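Local coordinates for mutual gliding motility protein C (MglC) (Myxococcus xanthus DK 1622, PDB 7CT3) that probably takes part in the control of cell polarity during gliding motility, as a Roadblock/LC7-domain protein that interacts with its paralog MglB, at residues His6-Ser9 with Val10-Val14; Phe102-Gly105 with Arg106-Leu109; Arg110-Ala113 with Pro114-Ala118. All coordinates share one frame; numbering follows the deposited sequence.

Contact 1: residues His6-Ser9 with Val10-Val14; sequences HLES and VVNQV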
# COMPACT_ATOMS: atom_id res chain seq x y z
N HIS A 6 -19.74 8.77 -7.36
CA HIS A 6 -18.49 8.02 -7.70
C HIS A 6 -18.05 7.17 -6.50
O HIS A 6 -17.66 6.02 -6.72
CB HIS A 6 -17.39 8.99 -8.16
CG HIS A 6 -17.79 9.81 -9.35
ND1 HIS A 6 -18.28 9.24 -10.50
CD2 HIS A 6 -17.77 11.14 -9.56
CE1 HIS A 6 -18.54 10.18 -11.38
NE2 HIS A 6 -18.24 11.36 -10.82
N LEU A 7 -18.13 7.73 -5.28
CA LEU A 7 -17.75 7.03 -4.03
C LEU A 7 -18.68 5.82 -3.84
O LEU A 7 -18.19 4.74 -3.48
CB LEU A 7 -17.85 7.98 -2.83
CG LEU A 7 -17.04 9.28 -2.93
CD1 LEU A 7 -17.21 10.11 -1.67
CD2 LEU A 7 -15.57 9.00 -3.20
N GLU A 8 -19.98 6.01 -4.11
CA GLU A 8 -21.00 4.93 -3.99
C GLU A 8 -20.68 3.83 -5.00
O GLU A 8 -20.77 2.64 -4.63
CB GLU A 8 -22.41 5.49 -4.17
CG GLU A 8 -23.48 4.42 -4.13
CD GLU A 8 -24.91 4.94 -4.17
OE1 GLU A 8 -25.10 6.12 -4.53
OE2 GLU A 8 -25.82 4.16 -3.85
N SER A 9 -20.33 4.20 -6.24
CA SER A 9 -19.98 3.24 -7.32
C SER A 9 -18.82 2.34 -6.87
O SER A 9 -18.89 1.12 -7.09
CB SER A 9 -19.66 3.96 -8.60
OG SER A 9 -19.21 3.04 -9.59
N VAL A 10 -17.79 2.92 -6.24
CA VAL A 10 -16.61 2.14 -5.76
C VAL A 10 -17.08 1.11 -4.74
O VAL A 10 -16.79 -0.09 -4.92
CB VAL A 10 -15.51 3.05 -5.18
CG1 VAL A 10 -14.40 2.24 -4.55
CG2 VAL A 10 -14.94 3.99 -6.24
N VAL A 11 -17.80 1.55 -3.70
CA VAL A 11 -18.24 0.67 -2.58
C VAL A 11 -19.13 -0.45 -3.16
O VAL A 11 -18.95 -1.60 -2.74
CB VAL A 11 -18.93 1.47 -1.47
CG1 VAL A 11 -19.56 0.57 -0.42
CG2 VAL A 11 -17.96 2.45 -0.82
N ASN A 12 -20.00 -0.11 -4.11
CA ASN A 12 -20.96 -1.08 -4.72
C ASN A 12 -20.19 -2.16 -5.50
O ASN A 12 -20.64 -3.31 -5.48
CB ASN A 12 -21.99 -0.36 -5.60
CG ASN A 12 -23.04 0.38 -4.81
OD1 ASN A 12 -23.18 0.20 -3.60
ND2 ASN A 12 -23.81 1.22 -5.49
N GLN A 13 -19.06 -1.81 -6.12
CA GLN A 13 -18.31 -2.73 -7.03
C GLN A 13 -17.34 -3.63 -6.25
O GLN A 13 -17.02 -4.71 -6.76
CB GLN A 13 -17.52 -1.93 -8.07
CG GLN A 13 -18.38 -1.30 -9.15
CD GLN A 13 -17.52 -0.57 -10.16
OE1 GLN A 13 -16.82 -1.19 -10.96
NE2 GLN A 13 -17.56 0.75 -10.12
N VAL A 14 -16.86 -3.21 -5.07
CA VAL A 14 -15.74 -3.89 -4.37
C VAL A 14 -16.29 -4.69 -3.19
O VAL A 14 -16.80 -4.06 -2.23
CB VAL A 14 -14.66 -2.88 -3.91
CG1 VAL A 14 -13.56 -3.56 -3.11
CG2 VAL A 14 -14.07 -2.12 -5.09

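Contact 2: residues Phe102-Gly105 with Arg106-Leu109; sequences FGKG and RYVL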
# COMPACT_ATOMS: atom_id res chain seq x y z
N PHE A 102 -8.98 -7.05 -2.62
CA PHE A 102 -7.99 -5.94 -2.63
C PHE A 102 -7.61 -5.61 -4.08
O PHE A 102 -7.52 -4.41 -4.42
CB PHE A 102 -6.78 -6.29 -1.77
CG PHE A 102 -5.81 -5.16 -1.53
CD1 PHE A 102 -6.25 -3.93 -1.07
CD2 PHE A 102 -4.45 -5.33 -1.75
CE1 PHE A 102 -5.35 -2.90 -0.84
CE2 PHE A 102 -3.56 -4.30 -1.51
CZ PHE A 102 -4.01 -3.08 -1.06
N GLY A 103 -7.40 -6.63 -4.92
CA GLY A 103 -7.09 -6.45 -6.35
C GLY A 103 -8.16 -5.65 -7.07
O GLY A 103 -7.82 -4.72 -7.81
N LYS A 104 -9.43 -5.99 -6.85
CA LYS A 104 -10.58 -5.27 -7.47
C LYS A 104 -10.61 -3.84 -6.91
O LYS A 104 -10.80 -2.91 -7.70
CB LYS A 104 -11.87 -6.05 -7.22
CG LYS A 104 -13.11 -5.48 -7.91
CD LYS A 104 -13.08 -5.63 -9.42
CE LYS A 104 -14.29 -5.02 -10.10
NZ LYS A 104 -15.56 -5.56 -9.56
N GLY A 105 -10.40 -3.67 -5.60
CA GLY A 105 -10.33 -2.35 -4.96
C GLY A 105 -9.35 -1.43 -5.68
O GLY A 105 -9.72 -0.30 -6.04
N ARG A 106 -8.12 -1.91 -5.89
CA ARG A 106 -7.03 -1.14 -6.54
C ARG A 106 -7.46 -0.76 -7.96
O ARG A 106 -7.30 0.42 -8.34
CB ARG A 106 -5.73 -1.96 -6.53
CG ARG A 106 -5.15 -2.17 -5.14
CD ARG A 106 -3.85 -2.95 -5.15
NE ARG A 106 -2.85 -2.31 -5.99
CZ ARG A 106 -2.33 -2.80 -7.11
NH1 ARG A 106 -2.68 -4.00 -7.55
NH2 ARG A 106 -1.44 -2.09 -7.79
N TYR A 107 -8.02 -1.71 -8.70
CA TYR A 107 -8.48 -1.52 -10.10
C TYR A 107 -9.60 -0.47 -10.14
O TYR A 107 -9.51 0.50 -10.91
CB TYR A 107 -8.90 -2.86 -10.71
CG TYR A 107 -9.69 -2.72 -11.99
CD1 TYR A 107 -9.06 -2.47 -13.20
CD2 TYR A 107 -11.07 -2.81 -11.98
CE1 TYR A 107 -9.78 -2.33 -14.37
CE2 TYR A 107 -11.81 -2.67 -13.14
CZ TYR A 107 -11.16 -2.43 -14.34
OH TYR A 107 -11.89 -2.30 -15.48
N VAL A 108 -10.64 -0.66 -9.32
CA VAL A 108 -11.83 0.24 -9.34
C VAL A 108 -11.40 1.66 -8.92
O VAL A 108 -11.88 2.62 -9.55
CB VAL A 108 -12.97 -0.31 -8.47
CG1 VAL A 108 -14.09 0.71 -8.31
CG2 VAL A 108 -13.52 -1.61 -9.04
N LEU A 109 -10.54 1.82 -7.92
CA LEU A 109 -10.12 3.18 -7.49
C LEU A 109 -9.33 3.85 -8.62
O LEU A 109 -9.51 5.06 -8.82
CB LEU A 109 -9.32 3.14 -6.19
CG LEU A 109 -9.39 4.45 -5.40
CD1 LEU A 109 -10.79 4.67 -4.86
CD2 LEU A 109 -8.37 4.49 -4.29

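Contact 3: residues Arg110-Ala113 with Pro114-Ala118; sequences RVTA and PKVRA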
# COMPACT_ATOMS: atom_id res chain seq x y z
N ARG A 110 -8.49 3.10 -9.34
CA ARG A 110 -7.69 3.64 -10.48
C ARG A 110 -8.66 4.16 -11.56
O ARG A 110 -8.40 5.24 -12.11
CB ARG A 110 -6.72 2.59 -11.03
CG ARG A 110 -5.82 3.12 -12.13
CD ARG A 110 -4.74 2.13 -12.58
NE ARG A 110 -5.29 0.87 -13.06
CZ ARG A 110 -5.77 0.64 -14.29
NH1 ARG A 110 -5.80 1.60 -15.20
NH2 ARG A 110 -6.23 -0.56 -14.59
N VAL A 111 -9.73 3.42 -11.83
CA VAL A 111 -10.76 3.79 -12.85
C VAL A 111 -11.56 5.02 -12.38
O VAL A 111 -11.90 5.86 -13.23
CB VAL A 111 -11.69 2.59 -13.14
CG1 VAL A 111 -12.95 3.01 -13.89
CG2 VAL A 111 -10.95 1.49 -13.88
N THR A 112 -11.85 5.12 -11.08
CA THR A 112 -12.77 6.14 -10.52
C THR A 112 -12.04 7.47 -10.27
O THR A 112 -12.69 8.52 -10.40
CB THR A 112 -13.46 5.61 -9.26
OG1 THR A 112 -14.02 4.33 -9.57
CG2 THR A 112 -14.55 6.53 -8.75
N ALA A 113 -10.75 7.44 -9.92
CA ALA A 113 -9.97 8.64 -9.51
C ALA A 113 -10.11 9.78 -10.53
O ALA A 113 -10.36 10.91 -10.13
CB ALA A 113 -8.52 8.28 -9.28
N PRO A 114 -9.94 9.55 -11.86
CA PRO A 114 -10.10 10.64 -12.83
C PRO A 114 -11.51 11.26 -12.85
O PRO A 114 -11.63 12.45 -13.10
CB PRO A 114 -9.80 10.02 -14.21
CG PRO A 114 -9.45 8.56 -13.97
CD PRO A 114 -9.52 8.29 -12.48
N LYS A 115 -12.54 10.45 -12.58
CA LYS A 115 -13.96 10.92 -12.51
C LYS A 115 -14.12 11.87 -11.32
O LYS A 115 -14.77 12.92 -11.49
CB LYS A 115 -14.92 9.74 -12.41
CG LYS A 115 -14.83 8.73 -13.54
CD LYS A 115 -15.98 7.77 -13.55
CE LYS A 115 -15.63 6.43 -14.16
NZ LYS A 115 -16.76 5.49 -14.07
N VAL A 116 -13.53 11.53 -10.17
CA VAL A 116 -13.56 12.39 -8.95
C VAL A 116 -12.78 13.68 -9.25
O VAL A 116 -13.28 14.77 -8.91
CB VAL A 116 -13.01 11.64 -7.72
CG1 VAL A 116 -12.85 12.56 -6.52
CG2 VAL A 116 -13.89 10.45 -7.37
N ARG A 117 -11.61 13.57 -9.89
CA ARG A 117 -10.73 14.72 -10.25
C ARG A 117 -11.50 15.70 -11.14
O ARG A 117 -11.30 16.92 -10.98
CB ARG A 117 -9.45 14.27 -10.95
CG ARG A 117 -8.40 13.73 -9.99
CD ARG A 117 -6.99 13.79 -10.56
NE ARG A 117 -6.79 12.73 -11.53
CZ ARG A 117 -6.41 11.49 -11.25
NH1 ARG A 117 -6.16 11.12 -10.00
NH2 ARG A 117 -6.28 10.61 -12.23
N ALA A 118 -12.35 15.18 -12.03
CA ALA A 118 -13.13 15.97 -13.01
C ALA A 118 -14.21 16.81 -12.32
O ALA A 118 -14.67 17.79 -12.94
CB ALA A 118 -13.73 15.05 -14.04
O HOH W 1 -5.82 7.20 -12.03

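Contact 1: residues His6-Ser9 with Val10-Val14
Ser9 and Gln13, one helical turn apart, meet through their polar ends: the amide NE2 of Gln13 gives a hydrogen bond to Ser9 OG at 2.9 Å, bent at the hydrogen (130°) and with the hydroxyl a little off the amide plane. Ser9 OG stands anti to its own backbone N (chi1 174°), beside the carbonyl carbon, which turns it along the helix toward the glutamine. The same NE2 also makes a weak bond to Ser9 O, and that carbonyl takes a second weak bond from Gln13 N, so one amide group and one backbone N-H converge on a single serine. Without the amide, as with an alanine here, Ser9 OG would probably lose this donor and be freer to turn. On the next ridge Glu8 and Asn12 cross obliquely, carboxylate and amide planes 64° apart; here the touch is Glu8 CG against Asn12 ND2 at 3.5 Å, with no salt bridge or side-chain hydrogen bond. Val10 lays CG2 3.4 Å from His6 O, and Val11 lays CG2 over Leu7 O. In the backbone, Val10 N, Val11 N and Asn12 N bond to the carbonyls of His6, Leu7 and Glu8. Leu7, Val10 and Val11 face Cys20, while His6 NE2 binds Glu119. This is the i to i+4 pattern of an amphipathic helix, with its apolar side laid on the antiparallel sheet of a Roadblock/LC7 domain.

Contact 2: residues Phe102-Gly105 with Arg106-Leu109
The first two turns of the C-terminal helix 102-117 of the Roadblock/LC7 fold hold Phe102 and Arg106 against each other by a CH-pi contact. Arg106 CD sits over one face of the Phe102 ring, 4.2 Å from its centroid and displaced toward the CE2 rim, while ring and guanidinium planes lie 45° apart. The arginine reaches there because CG leaves anti to its carbonyl carbon (chi1 -68°), passing 3.3 Å from Phe102 O. Its charged end goes elsewhere: NE forms a salt bridge with Glu71. On another side of the helix Lys104 curls its chain round to lay CE against Val108 CG2 at 3.7 Å, and its NZ makes a weak hydrogen bond to Gln13 O. Four backbone bonds run from Arg106 N, Tyr107 N, Val108 N and Leu109 N to the carbonyls of residues 102 to 105; that from Val108 N to Lys104 O is short, 2.8 Å, and nearly straight at 170°. Phe102 and Arg106 of the second subunit pack on Arg106 and Phe102 in turn. Both long basic chains thus spend their methylenes on apolar partners and their nitrogens on acceptors beyond the turn, and the Arg106-Glu71 charge pair is likely to steady the arginine over the ring.

Contact 3: residues Arg110-Ala113 with Pro114-Ala118
Ala113 and Pro114 form the tight part of this turn: Ala113 CB lies 3.4 Å from Pro114 CD, a short approach that follows from the peptide link between them. The ring also sets Pro114 CD 3.3 Å from Arg110 O, where a helix would normally place an N-H. Pro114 N has no hydrogen to give, so the helix is kinked here, and regular bonding resumes with Val116 N to Thr112 O at 3.1 Å and Arg117 N to Ala113 O. Such a proline kink falls in the last turns of helix 102-117, the C-terminal helix of the Roadblock/LC7 domain, whose inner side here carries Thr112 and Val116 against His6 of helix 4-13. Thr112 OG1 bonds back to Val108 O. Arg117, its chain bent at chi3 (-77°), folds back over the peptide, with Ala113 C 4.1 Å above the centre of one guanidinium face, and is held at NH1 by Leu85 O. Its solvent link is looser: NH2 reaches only weakly to a water in the guanidinium plane. That water gives a hydrogen bond to Arg110 O at 3.2 Å, supplying a donor where the proline has none. Exposed Lys115 runs out nearly extended past Val111, its CE 4.4 Å from Val111 CG1.

Overall arrangement
Contact 1 comes first along the chain, on helix 4-13; contacts 2 and 3 follow at the far end of the sequence, in series on helix 102-117. The centres of contact 1 and contact 2 lie about 11 Å apart. Between contact 1 and contact 3 the centres are about 12 Å apart, and between contact 2 and contact 3 about 13 Å. The two helices pack side by side against the antiparallel sheet. Val14 CG2 meets Gly105 CA at 3.7 Å at one end of the seam, and His6 CE1 meets Lys115 CB at 3.8 Å at the other. The N- and C-terminal helices thus join the chain's two ends, while contact 2 alone of the three touches the second subunit, linking this seam to the dimer.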